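Local coordinates for dihydrodipicolinate reductase N-terminus domain-containing protein (Mycobacterium smegmatis, PDB 6IAQ), which is a native amine dehydrogenase that binds NADP and probably catalyses the asymmetric reductive amination of ketones to amines, at residues G100-T105 against D316-P321; T134-G139 against V325-L330; W168-F173 against S237-I242. One frame throughout, in Å; residues are numbered along the deposited sequence.

Contact 1: G100-T105 against D316-P321; sequences GVNAVT and DVIAAP
Helix 314-319 lies against one face of the parallel sheet here, with its last turn over strand 102-105. Asp316 spends its carboxylate on salt bridges with Arg313 (through OD2) and Arg336 (through OD1). Val317 comes next and does most of the touching. Its CG1 stands anti to the backbone N (chi1 166°) and reaches the strand backbone, 3.9 Å from Ala103 O. Its CG2 leads the other way along the strand and meets Val104 CG2 branch to branch at 4.3 Å. The same valine also rests on Ile77 and Thr136 of the two flanking strands, so one side chain spans three neighbours in the sheet. Ile318 adds a smaller patch. Its CG1 lies 4.1 Å from Asn102 ND2, the two side chains crossing at about a right angle. That amide is bound to the sheet rather than to the helix: ND2 donates to Asp76 O and OD1 accepts from Thr134 N, which should fix the flip of the group. Ala320 N then makes a weak 3.3 Å bond back to Val317 O, and Pro321 O meets the hydroxyl of Thr134. With no polar link between the two segments, this is a late helix packed by Val317 and Ile318 on a strand in the middle of the parallel sheet, part of the helical layer on one face of an NAD(P)-binding Rossmann fold.

Contact 2: T134-G139 against V325-L330; sequences TLTGTG and VTVDRL. With NAP (NADP nicotinamide-adenine-dinucleotide phosphate), chain F.
Val325 O is the best-held polar atom between these segments, with one hydrogen bond and one weaker contact gripping it. Thr136 OG1, set beside its own backbone N (chi1 -63°), donates to it over 2.7 Å, in the carbonyl plane and on a lone pair, and Thr136 CA adds a CA-H...O contact at 3.6 Å. The setting is the edge of the parallel Rossmann sheet, where the chain leaving strand 323-324 runs on beside strand 134-137. Val325 N donates to Leu135 O at 2.9 Å, nearly along the C=O axis (N-H...O 152°). Because Leu135 also bonds to Gly323, this is the last rung of a parallel ladder. After that the loop draws away from strand 134-137. A water bridges the gap, donating to Gly137 O at 2.6 Å and accepting from Val327 N at 2.9 Å.

Methyl groups fill in on both sides of the polar pair. Thr134 CG2 meets Val325 CG2 at 3.8 Å, crossing it obliquely, while the Thr134 hydroxyl turns off to Pro321 O. Val327 CG1 comes down among Thr136 CG2, Gly137 O and Thr138 CB, and Leu330 CD1 reaches the same Thr136 methyl. Within the loop, Thr326 OG1 donates to Asp328 OD1 from above the carboxylate plane. Thr138 OG1 is bound to Asp142. Thr138 and Gly139 line the cofactor pocket at the C-terminal end of the strand, the usual place for a dinucleotide in this fold. Gly139, with phi at 122°, brings bare backbone up to the carboxamide, and Thr138 O stands 3.3 Å from N7N of the NADP nicotinamide amide.

Contact 3: W168-F173 against S237-I242; sequences WNVDDF and SEALGI. With NAP (NADP nicotinamide-adenine-dinucleotide phosphate), chain F.
Three donors converge on the carboxylate of Asp171. Ser237 OG gives its proton to OD1 at 2.9 Å on the syn lone pair, and Ala239 N reaches the same oxygen at 3.0 Å (N-H...O 162°) from well above the carboxylate plane. Glu238 N meets OD2 at 2.8 Å, again from above the plane. The tip of the beta hairpin formed by 235-237 and 242-244 thus grips the acid, joining it to the turn that follows strand 158-169 of the C-terminal domain. Ala239 CB packs between the two segments, 3.4 Å from Phe173 O and 4.2 Å from Val170 CG1. Such donors would be expected to stabilise the ionised acid. The nearby Glu238 carboxylate, another negative charge, is paired with Arg236.

Each side of the grip has its own second shell. On the hairpin, Ser237 and Ile242 exchange backbone bonds, and Gly241 with Ile242 opposite Ser237 forms a G1 beta bulge; Ser237 OG also accepts a weak bond from Leu240 N. On the other side, Asn169 OD1 accepts from Asp171 N at 3.0 Å, an Asx turn whose donor sits above the carbonyl plane. Together with the bonds Asp172 N to Asn169 O and Phe173 N to Val170 O, it holds the 3-10 turn that presents Asp171.

Phe173, whose side chain leaves the backbone away from the hairpin, belongs to the cofactor pocket. Its ring approaches the nicotinamide obliquely, CD1 lying 3.6 Å from C5N, and its CB sits 3.6 Å from the phosphate oxygen O1N of NADP.

Overall arrangement
Contacts 1 and 2 are neighbours, their centres 9 Å apart on the adjacent strands 102-105 and 134-137 of the parallel sheet. Their segments alternate along the chain: both strands come first, and helix 314-319 and the loop 325-330 return about two hundred residues later to finish the Rossmann domain. Contact 3 is nested inside that long excursion, near the end of strand 158-169 in the mixed sheet, and its centre lies about 30 Å from that of contact 1 and 27 Å from that of contact 2. NADP lies between, touched by both contact 2 and contact 3, so the nicotinamide is approached from both domains.

Contact 1: G100-T105 against D316-P321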
loop_
_atom_site.group_PDB
_atom_site.type_symbol
_atom_site.label_atom_id
_atom_site.label_comp_id
_atom_site.label_asym_id
_atom_site.label_seq_id
_atom_site.Cartn_x
_atom_site.Cartn_y
_atom_site.Cartn_z
ATOM N N GLY A 100 -16.727 19.927 20.089
ATOM C CA GLY A 100 -17.150 19.264 18.840
ATOM C C GLY A 100 -16.207 19.504 17.677
ATOM O O GLY A 100 -16.667 19.460 16.508
ATOM N N VAL A 101 -14.914 19.717 17.935
ATOM C CA VAL A 101 -13.935 20.041 16.857
ATOM C C VAL A 101 -13.205 18.748 16.464
ATOM O O VAL A 101 -12.632 18.057 17.361
ATOM C CB VAL A 101 -12.967 21.163 17.284
ATOM C CG1 VAL A 101 -11.826 21.317 16.305
ATOM C CG2 VAL A 101 -13.692 22.503 17.458
ATOM N N ASN A 102 -13.270 18.401 15.172
ATOM C CA ASN A 102 -12.514 17.251 14.600
ATOM C C ASN A 102 -11.025 17.502 14.858
ATOM O O ASN A 102 -10.586 18.677 14.770
ATOM C CB ASN A 102 -12.735 17.107 13.101
ATOM C CG ASN A 102 -14.191 16.859 12.732
ATOM O OD1 ASN A 102 -14.789 15.889 13.188
ATOM N ND2 ASN A 102 -14.753 17.724 11.900
ATOM N N ALA A 103 -10.266 16.454 15.149
ATOM C CA ALA A 103 -8.814 16.589 15.415
ATOM C C ALA A 103 -8.048 15.494 14.671
ATOM O O ALA A 103 -8.404 14.321 14.785
ATOM C CB ALA A 103 -8.528 16.563 16.903
ATOM N N VAL A 104 -7.043 15.915 13.915
ATOM C CA VAL A 104 -5.986 15.015 13.381
ATOM C C VAL A 104 -4.713 15.363 14.178
ATOM O O VAL A 104 -4.467 16.559 14.399
ATOM C CB VAL A 104 -5.898 15.194 11.853
ATOM C CG1 VAL A 104 -5.384 16.567 11.443
ATOM C CG2 VAL A 104 -5.106 14.084 11.215
ATOM N N THR A 105 -4.003 14.364 14.685
ATOM C CA THR A 105 -2.829 14.579 15.565
ATOM C C THR A 105 -1.663 13.667 15.169
ATOM O O THR A 105 -1.917 12.515 14.764
ATOM C CB THR A 105 -3.202 14.379 17.035
ATOM O OG1 THR A 105 -2.071 14.704 17.848
ATOM C CG2 THR A 105 -3.662 12.982 17.369
ATOM N N ASP A 316 -10.541 13.060 5.042
ATOM C CA ASP A 316 -10.970 11.729 5.523
ATOM C C ASP A 316 -11.517 11.884 6.922
ATOM O O ASP A 316 -12.559 11.297 7.191
ATOM C CB ASP A 316 -9.842 10.697 5.486
ATOM C CG ASP A 316 -9.283 10.426 4.099
ATOM O OD1 ASP A 316 -9.996 10.764 3.105
ATOM O OD2 ASP A 316 -8.143 9.906 4.025
ATOM N N VAL A 317 -10.834 12.663 7.777
ATOM C CA VAL A 317 -11.168 12.745 9.223
ATOM C C VAL A 317 -12.451 13.579 9.349
ATOM O O VAL A 317 -13.329 13.181 10.113
ATOM C CB VAL A 317 -9.973 13.289 10.037
ATOM C CG1 VAL A 317 -10.365 13.709 11.439
ATOM C CG2 VAL A 317 -8.851 12.248 10.103
ATOM N N ILE A 318 -12.607 14.639 8.553
ATOM C CA ILE A 318 -13.874 15.429 8.561
ATOM C C ILE A 318 -15.035 14.525 8.142
ATOM O O ILE A 318 -16.041 14.490 8.873
ATOM C CB ILE A 318 -13.765 16.701 7.711
ATOM C CG1 ILE A 318 -12.762 17.680 8.343
ATOM C CG2 ILE A 318 -15.154 17.323 7.545
ATOM C CD1 ILE A 318 -12.319 18.779 7.420
ATOM N N ALA A 319 -14.879 13.770 7.053
ATOM C CA ALA A 319 -15.934 12.897 6.475
ATOM C C ALA A 319 -16.187 11.640 7.326
ATOM O O ALA A 319 -17.221 11.002 7.112
ATOM C CB ALA A 319 -15.543 12.521 5.065
ATOM N N ALA A 320 -15.310 11.266 8.260
ATOM C CA ALA A 320 -15.379 9.961 8.979
ATOM C C ALA A 320 -16.457 10.003 10.052
ATOM O O ALA A 320 -16.846 11.073 10.487
ATOM C CB ALA A 320 -14.055 9.626 9.610
ATOM N N PRO A 321 -16.929 8.846 10.553
ATOM C CA PRO A 321 -17.834 8.811 11.701
ATOM C C PRO A 321 -17.239 9.447 12.952
ATOM O O PRO A 321 -16.016 9.496 13.107
ATOM C CB PRO A 321 -18.048 7.318 11.983
ATOM C CG PRO A 321 -17.769 6.662 10.640
ATOM C CD PRO A 321 -16.664 7.501 10.022
#

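Contact 2: T134-G139 against V325-L330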
loop_
_atom_site.group_PDB
_atom_site.type_symbol
_atom_site.label_atom_id
_atom_site.label_comp_id
_atom_site.label_asym_id
_atom_site.label_seq_id
_atom_site.Cartn_x
_atom_site.Cartn_y
_atom_site.Cartn_z
ATOM N N THR A 134 -14.623 13.712 15.054
ATOM C CA THR A 134 -13.665 12.592 14.800
ATOM C C THR A 134 -12.277 12.957 15.358
ATOM O O THR A 134 -11.824 14.093 15.092
ATOM C CB THR A 134 -13.597 12.250 13.309
ATOM O OG1 THR A 134 -14.926 11.944 12.848
ATOM C CG2 THR A 134 -12.628 11.106 13.047
ATOM N N LEU A 135 -11.651 12.042 16.096
ATOM C CA LEU A 135 -10.229 12.148 16.532
ATOM C C LEU A 135 -9.421 11.031 15.849
ATOM O O LEU A 135 -9.834 9.847 15.924
ATOM C CB LEU A 135 -10.106 12.006 18.049
ATOM C CG LEU A 135 -11.057 12.839 18.909
ATOM C CD1 LEU A 135 -10.824 12.514 20.371
ATOM C CD2 LEU A 135 -10.914 14.333 18.675
ATOM N N THR A 136 -8.314 11.386 15.198
ATOM C CA THR A 136 -7.469 10.418 14.431
ATOM C C THR A 136 -5.984 10.721 14.659
ATOM O O THR A 136 -5.568 11.851 14.368
ATOM C CB THR A 136 -7.804 10.466 12.938
ATOM O OG1 THR A 136 -9.168 10.053 12.762
ATOM C CG2 THR A 136 -6.873 9.591 12.117
ATOM N N GLY A 137 -5.244 9.751 15.172
ATOM C CA GLY A 137 -3.770 9.746 15.165
ATOM C C GLY A 137 -3.225 9.313 13.823
ATOM O O GLY A 137 -3.600 8.214 13.351
ATOM N N THR A 138 -2.362 10.137 13.226
ATOM C CA THR A 138 -1.696 9.832 11.941
ATOM C C THR A 138 -0.256 10.351 12.016
ATOM O O THR A 138 0.260 10.523 13.135
ATOM C CB THR A 138 -2.530 10.365 10.782
ATOM O OG1 THR A 138 -1.884 10.104 9.537
ATOM C CG2 THR A 138 -2.791 11.848 10.896
ATOM N N GLY A 139 0.353 10.562 10.853
ATOM C CA GLY A 139 1.780 10.894 10.715
ATOM C C GLY A 139 2.487 9.871 9.850
ATOM O O GLY A 139 1.802 9.196 8.982
ATOM N N VAL A 325 -11.260 7.409 15.277
ATOM C CA VAL A 325 -11.188 6.579 14.039
ATOM C C VAL A 325 -9.705 6.397 13.685
ATOM O O VAL A 325 -9.040 7.397 13.387
ATOM C CB VAL A 325 -12.006 7.204 12.894
ATOM C CG1 VAL A 325 -11.928 6.312 11.655
ATOM C CG2 VAL A 325 -13.476 7.418 13.280
ATOM N N THR A 326 -9.210 5.175 13.746
ATOM C CA THR A 326 -7.813 4.801 13.437
ATOM C C THR A 326 -7.628 4.642 11.922
ATOM O O THR A 326 -8.584 4.314 11.204
ATOM C CB THR A 326 -7.415 3.545 14.211
ATOM O OG1 THR A 326 -8.358 2.515 13.893
ATOM C CG2 THR A 326 -7.397 3.787 15.701
ATOM N N VAL A 327 -6.410 4.880 11.458
ATOM C CA VAL A 327 -6.091 5.050 10.011
ATOM C C VAL A 327 -6.266 3.736 9.234
ATOM O O VAL A 327 -6.487 3.805 8.033
ATOM C CB VAL A 327 -4.676 5.624 9.855
ATOM C CG1 VAL A 327 -4.663 7.083 10.318
ATOM C CG2 VAL A 327 -3.626 4.761 10.554
ATOM N N ASP A 328 -6.154 2.591 9.880
ATOM C CA ASP A 328 -6.453 1.267 9.273
ATOM C C ASP A 328 -7.921 1.192 8.834
ATOM O O ASP A 328 -8.199 0.395 7.934
ATOM C CB ASP A 328 -6.144 0.136 10.253
ATOM C CG ASP A 328 -6.926 0.251 11.554
ATOM O OD1 ASP A 328 -6.686 1.201 12.304
ATOM O OD2 ASP A 328 -7.757 -0.612 11.796
ATOM N N ARG A 329 -8.817 1.990 9.421
ATOM C CA ARG A 329 -10.281 1.948 9.169
ATOM C C ARG A 329 -10.688 3.052 8.187
ATOM O O ARG A 329 -11.850 3.041 7.733
ATOM C CB ARG A 329 -11.063 2.107 10.481
ATOM C CG ARG A 329 -10.856 0.968 11.466
ATOM C CD ARG A 329 -11.901 0.958 12.579
ATOM N N LEU A 330 -9.790 3.978 7.844
ATOM C CA LEU A 330 -10.133 5.094 6.925
ATOM C C LEU A 330 -10.007 4.603 5.489
ATOM O O LEU A 330 -9.335 3.606 5.244
ATOM C CB LEU A 330 -9.196 6.270 7.199
ATOM C CG LEU A 330 -9.440 6.996 8.521
ATOM C CD1 LEU A 330 -8.371 8.047 8.743
ATOM C CD2 LEU A 330 -10.822 7.638 8.563
HETATM P PA NAP F . 8.346 20.612 18.611
HETATM O O1A NAP F . 9.038 21.348 17.563
HETATM O O2A NAP F . 8.875 20.485 20.071
HETATM O O5B NAP F . 6.831 21.218 18.660
HETATM C C5B NAP F . 5.929 20.974 19.749
HETATM C C4B NAP F . 4.995 22.171 19.864
HETATM O O4B NAP F . 4.018 21.970 20.882
HETATM C C3B NAP F . 5.695 23.515 20.199
HETATM O O3B NAP F . 5.203 24.437 19.195
HETATM C C2B NAP F . 5.178 23.947 21.568
HETATM O O2B NAP F . 4.916 25.363 21.677
HETATM C C1B NAP F . 3.841 23.274 21.525
HETATM N N9A NAP F . 3.180 22.996 22.799
HETATM C C8A NAP F . 3.607 22.256 23.843
HETATM N N7A NAP F . 2.627 22.207 24.753
HETATM C C5A NAP F . 1.554 22.850 24.235
HETATM C C6A NAP F . 0.158 23.162 24.637
HETATM N N6A NAP F . -0.320 22.766 25.809
HETATM N N1A NAP F . -0.605 23.863 23.800
HETATM C C2A NAP F . -0.190 24.287 22.589
HETATM N N3A NAP F . 1.061 24.050 22.133
HETATM C C4A NAP F . 1.924 23.377 22.946
HETATM O O3 NAP F . 8.081 19.048 18.177
HETATM P PN NAP F . 7.669 18.533 16.655
HETATM O O1N NAP F . 8.837 17.990 15.892
HETATM O O2N NAP F . 6.809 19.538 15.973
HETATM O O5D NAP F . 6.818 17.315 17.247
HETATM C C5D NAP F . 5.570 17.422 17.943
HETATM C C4D NAP F . 4.973 16.103 18.346
HETATM O O4D NAP F . 4.631 15.376 17.120
HETATM C C3D NAP F . 5.929 15.293 19.175
HETATM O O3D NAP F . 5.295 14.641 20.260
HETATM C C2D NAP F . 6.456 14.260 18.169
HETATM O O2D NAP F . 6.911 13.092 18.866
HETATM C C1D NAP F . 5.218 14.083 17.243
HETATM N N1N NAP F . 5.598 13.594 15.906
HETATM C C2N NAP F . 4.957 12.542 15.433
HETATM C C3N NAP F . 5.327 12.013 14.205
HETATM C C7N NAP F . 4.586 10.840 13.602
HETATM O O7N NAP F . 5.091 10.348 12.593
HETATM N N7N NAP F . 3.427 10.396 14.119
HETATM C C4N NAP F . 6.361 12.617 13.490
HETATM C C5N NAP F . 7.019 13.729 14.006
HETATM C C6N NAP F . 6.595 14.190 15.227
HETATM P P2B NAP F . 6.071 26.460 21.551
HETATM O O1X NAP F . 6.562 26.469 20.132
HETATM O O2X NAP F . 5.346 27.792 21.733
HETATM O O3X NAP F . 6.995 25.969 22.669
HETATM O O HOH W 1 -5.017 6.121 13.692
#

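Contact 3: W168-F173 against S237-I242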
loop_
_atom_site.group_PDB
_atom_site.type_symbol
_atom_site.label_atom_id
_atom_site.label_comp_id
_atom_site.label_asym_id
_atom_site.label_seq_id
_atom_site.Cartn_x
_atom_site.Cartn_y
_atom_site.Cartn_z
ATOM N N TRP A 168 14.887 6.814 12.163
ATOM C CA TRP A 168 14.642 8.254 11.923
ATOM C C TRP A 168 15.607 9.100 12.757
ATOM O O TRP A 168 16.177 8.599 13.730
ATOM C CB TRP A 168 13.169 8.617 12.124
ATOM C CG TRP A 168 12.570 8.156 13.408
ATOM C CD1 TRP A 168 11.832 7.032 13.593
ATOM C CD2 TRP A 168 12.615 8.833 14.684
ATOM N NE1 TRP A 168 11.404 6.953 14.900
ATOM C CE2 TRP A 168 11.887 8.039 15.590
ATOM C CE3 TRP A 168 13.178 10.033 15.139
ATOM C CZ2 TRP A 168 11.688 8.418 16.912
ATOM C CZ3 TRP A 168 13.007 10.396 16.451
ATOM C CH2 TRP A 168 12.263 9.600 17.314
ATOM N N ASN A 169 15.794 10.329 12.298
ATOM C CA ASN A 169 16.764 11.324 12.800
ATOM C C ASN A 169 16.046 12.311 13.740
ATOM O O ASN A 169 15.229 13.092 13.263
ATOM C CB ASN A 169 17.414 12.050 11.637
ATOM C CG ASN A 169 18.532 12.966 12.044
ATOM O OD1 ASN A 169 18.906 13.020 13.213
ATOM N ND2 ASN A 169 19.087 13.677 11.086
ATOM N N VAL A 170 16.401 12.294 15.026
ATOM C CA VAL A 170 15.996 13.330 16.015
ATOM C C VAL A 170 16.094 14.733 15.403
ATOM O O VAL A 170 15.203 15.543 15.626
ATOM C CB VAL A 170 16.843 13.210 17.294
ATOM C CG1 VAL A 170 16.789 14.479 18.128
ATOM C CG2 VAL A 170 16.389 12.029 18.096
ATOM N N ASP A 171 17.166 15.036 14.670
ATOM C CA ASP A 171 17.436 16.425 14.218
ATOM C C ASP A 171 16.526 16.817 13.051
ATOM O O ASP A 171 16.615 17.958 12.620
ATOM C CB ASP A 171 18.926 16.616 13.899
ATOM C CG ASP A 171 19.712 17.012 15.152
ATOM O OD1 ASP A 171 19.120 17.027 16.252
ATOM O OD2 ASP A 171 20.919 17.294 15.014
ATOM N N ASP A 172 15.677 15.917 12.556
ATOM C CA ASP A 172 14.612 16.273 11.580
ATOM C C ASP A 172 13.394 16.856 12.318
ATOM O O ASP A 172 12.514 17.361 11.627
ATOM C CB ASP A 172 14.161 15.070 10.740
ATOM C CG ASP A 172 15.091 14.693 9.599
ATOM O OD1 ASP A 172 16.004 15.488 9.265
ATOM O OD2 ASP A 172 14.881 13.598 9.025
ATOM N N PHE A 173 13.340 16.762 13.648
ATOM C CA PHE A 173 12.142 17.084 14.473
ATOM C C PHE A 173 12.539 18.049 15.594
ATOM O O PHE A 173 13.722 18.455 15.671
ATOM C CB PHE A 173 11.529 15.788 15.016
ATOM C CG PHE A 173 11.272 14.794 13.913
ATOM C CD1 PHE A 173 10.228 14.990 13.014
ATOM C CD2 PHE A 173 12.107 13.710 13.737
ATOM C CE1 PHE A 173 10.017 14.093 11.975
ATOM C CE2 PHE A 173 11.902 12.816 12.691
ATOM C CZ PHE A 173 10.862 13.014 11.814
ATOM N N SER A 237 23.475 18.162 18.348
ATOM C CA SER A 237 22.020 18.044 18.075
ATOM C C SER A 237 21.510 19.425 17.712
ATOM O O SER A 237 21.483 20.302 18.600
ATOM C CB SER A 237 21.261 17.495 19.243
ATOM O OG SER A 237 19.862 17.600 19.013
ATOM N N GLU A 238 21.144 19.629 16.452
ATOM C CA GLU A 238 20.479 20.876 16.001
ATOM C C GLU A 238 19.115 20.993 16.693
ATOM O O GLU A 238 18.676 22.133 16.943
ATOM C CB GLU A 238 20.401 20.932 14.475
ATOM C CG GLU A 238 21.756 21.148 13.826
ATOM C CD GLU A 238 22.567 22.297 14.406
ATOM O OE1 GLU A 238 23.765 22.080 14.705
ATOM O OE2 GLU A 238 22.006 23.405 14.573
ATOM N N ALA A 239 18.443 19.890 17.014
ATOM C CA ALA A 239 17.089 19.962 17.614
ATOM C C ALA A 239 17.166 20.639 18.994
ATOM O O ALA A 239 16.241 21.394 19.325
ATOM C CB ALA A 239 16.460 18.597 17.705
ATOM N N LEU A 240 18.203 20.352 19.789
ATOM C CA LEU A 240 18.341 20.917 21.158
ATOM C C LEU A 240 19.395 22.030 21.218
ATOM O O LEU A 240 19.466 22.703 22.241
ATOM C CB LEU A 240 18.626 19.768 22.129
ATOM C CG LEU A 240 17.434 18.840 22.370
ATOM C CD1 LEU A 240 17.807 17.664 23.240
ATOM C CD2 LEU A 240 16.266 19.586 22.978
ATOM N N GLY A 241 20.128 22.278 20.140
ATOM C CA GLY A 241 21.266 23.211 20.110
ATOM C C GLY A 241 22.283 22.878 21.181
ATOM O O GLY A 241 22.723 23.804 21.853
ATOM N N ILE A 242 22.652 21.599 21.337
ATOM C CA ILE A 242 23.655 21.162 22.350
ATOM C C ILE A 242 24.756 20.355 21.666
ATOM O O ILE A 242 24.468 19.645 20.679
ATOM C CB ILE A 242 23.016 20.380 23.510
ATOM C CG1 ILE A 242 22.384 19.064 23.044
ATOM C CG2 ILE A 242 22.026 21.259 24.264
ATOM C CD1 ILE A 242 21.827 18.205 24.161
HETATM P PA NAP F . 8.346 20.612 18.611
HETATM O O1A NAP F . 9.038 21.348 17.563
HETATM O O2A NAP F . 8.875 20.485 20.071
HETATM O O5B NAP F . 6.831 21.218 18.660
HETATM C C5B NAP F . 5.929 20.974 19.749
HETATM C C4B NAP F . 4.995 22.171 19.864
HETATM O O4B NAP F . 4.018 21.970 20.882
HETATM C C3B NAP F . 5.695 23.515 20.199
HETATM O O3B NAP F . 5.203 24.437 19.195
HETATM C C2B NAP F . 5.178 23.947 21.568
HETATM O O2B NAP F . 4.916 25.363 21.677
HETATM C C1B NAP F . 3.841 23.274 21.525
HETATM N N9A NAP F . 3.180 22.996 22.799
HETATM C C8A NAP F . 3.607 22.256 23.843
HETATM N N7A NAP F . 2.627 22.207 24.753
HETATM C C5A NAP F . 1.554 22.850 24.235
HETATM C C6A NAP F . 0.158 23.162 24.637
HETATM N N6A NAP F . -0.320 22.766 25.809
HETATM N N1A NAP F . -0.605 23.863 23.800
HETATM C C2A NAP F . -0.190 24.287 22.589
HETATM N N3A NAP F . 1.061 24.050 22.133
HETATM C C4A NAP F . 1.924 23.377 22.946
HETATM O O3 NAP F . 8.081 19.048 18.177
HETATM P PN NAP F . 7.669 18.533 16.655
HETATM O O1N NAP F . 8.837 17.990 15.892
HETATM O O2N NAP F . 6.809 19.538 15.973
HETATM O O5D NAP F . 6.818 17.315 17.247
HETATM C C5D NAP F . 5.570 17.422 17.943
HETATM C C4D NAP F . 4.973 16.103 18.346
HETATM O O4D NAP F . 4.631 15.376 17.120
HETATM C C3D NAP F . 5.929 15.293 19.175
HETATM O O3D NAP F . 5.295 14.641 20.260
HETATM C C2D NAP F . 6.456 14.260 18.169
HETATM O O2D NAP F . 6.911 13.092 18.866
HETATM C C1D NAP F . 5.218 14.083 17.243
HETATM N N1N NAP F . 5.598 13.594 15.906
HETATM C C2N NAP F . 4.957 12.542 15.433
HETATM C C3N NAP F . 5.327 12.013 14.205
HETATM C C7N NAP F . 4.586 10.840 13.602
HETATM O O7N NAP F . 5.091 10.348 12.593
HETATM N N7N NAP F . 3.427 10.396 14.119
HETATM C C4N NAP F . 6.361 12.617 13.490
HETATM C C5N NAP F . 7.019 13.729 14.006
HETATM C C6N NAP F . 6.595 14.190 15.227
HETATM P P2B NAP F . 6.071 26.460 21.551
HETATM O O1X NAP F . 6.562 26.469 20.132
HETATM O O2X NAP F . 5.346 27.792 21.733
HETATM O O3X NAP F . 6.995 25.969 22.669
#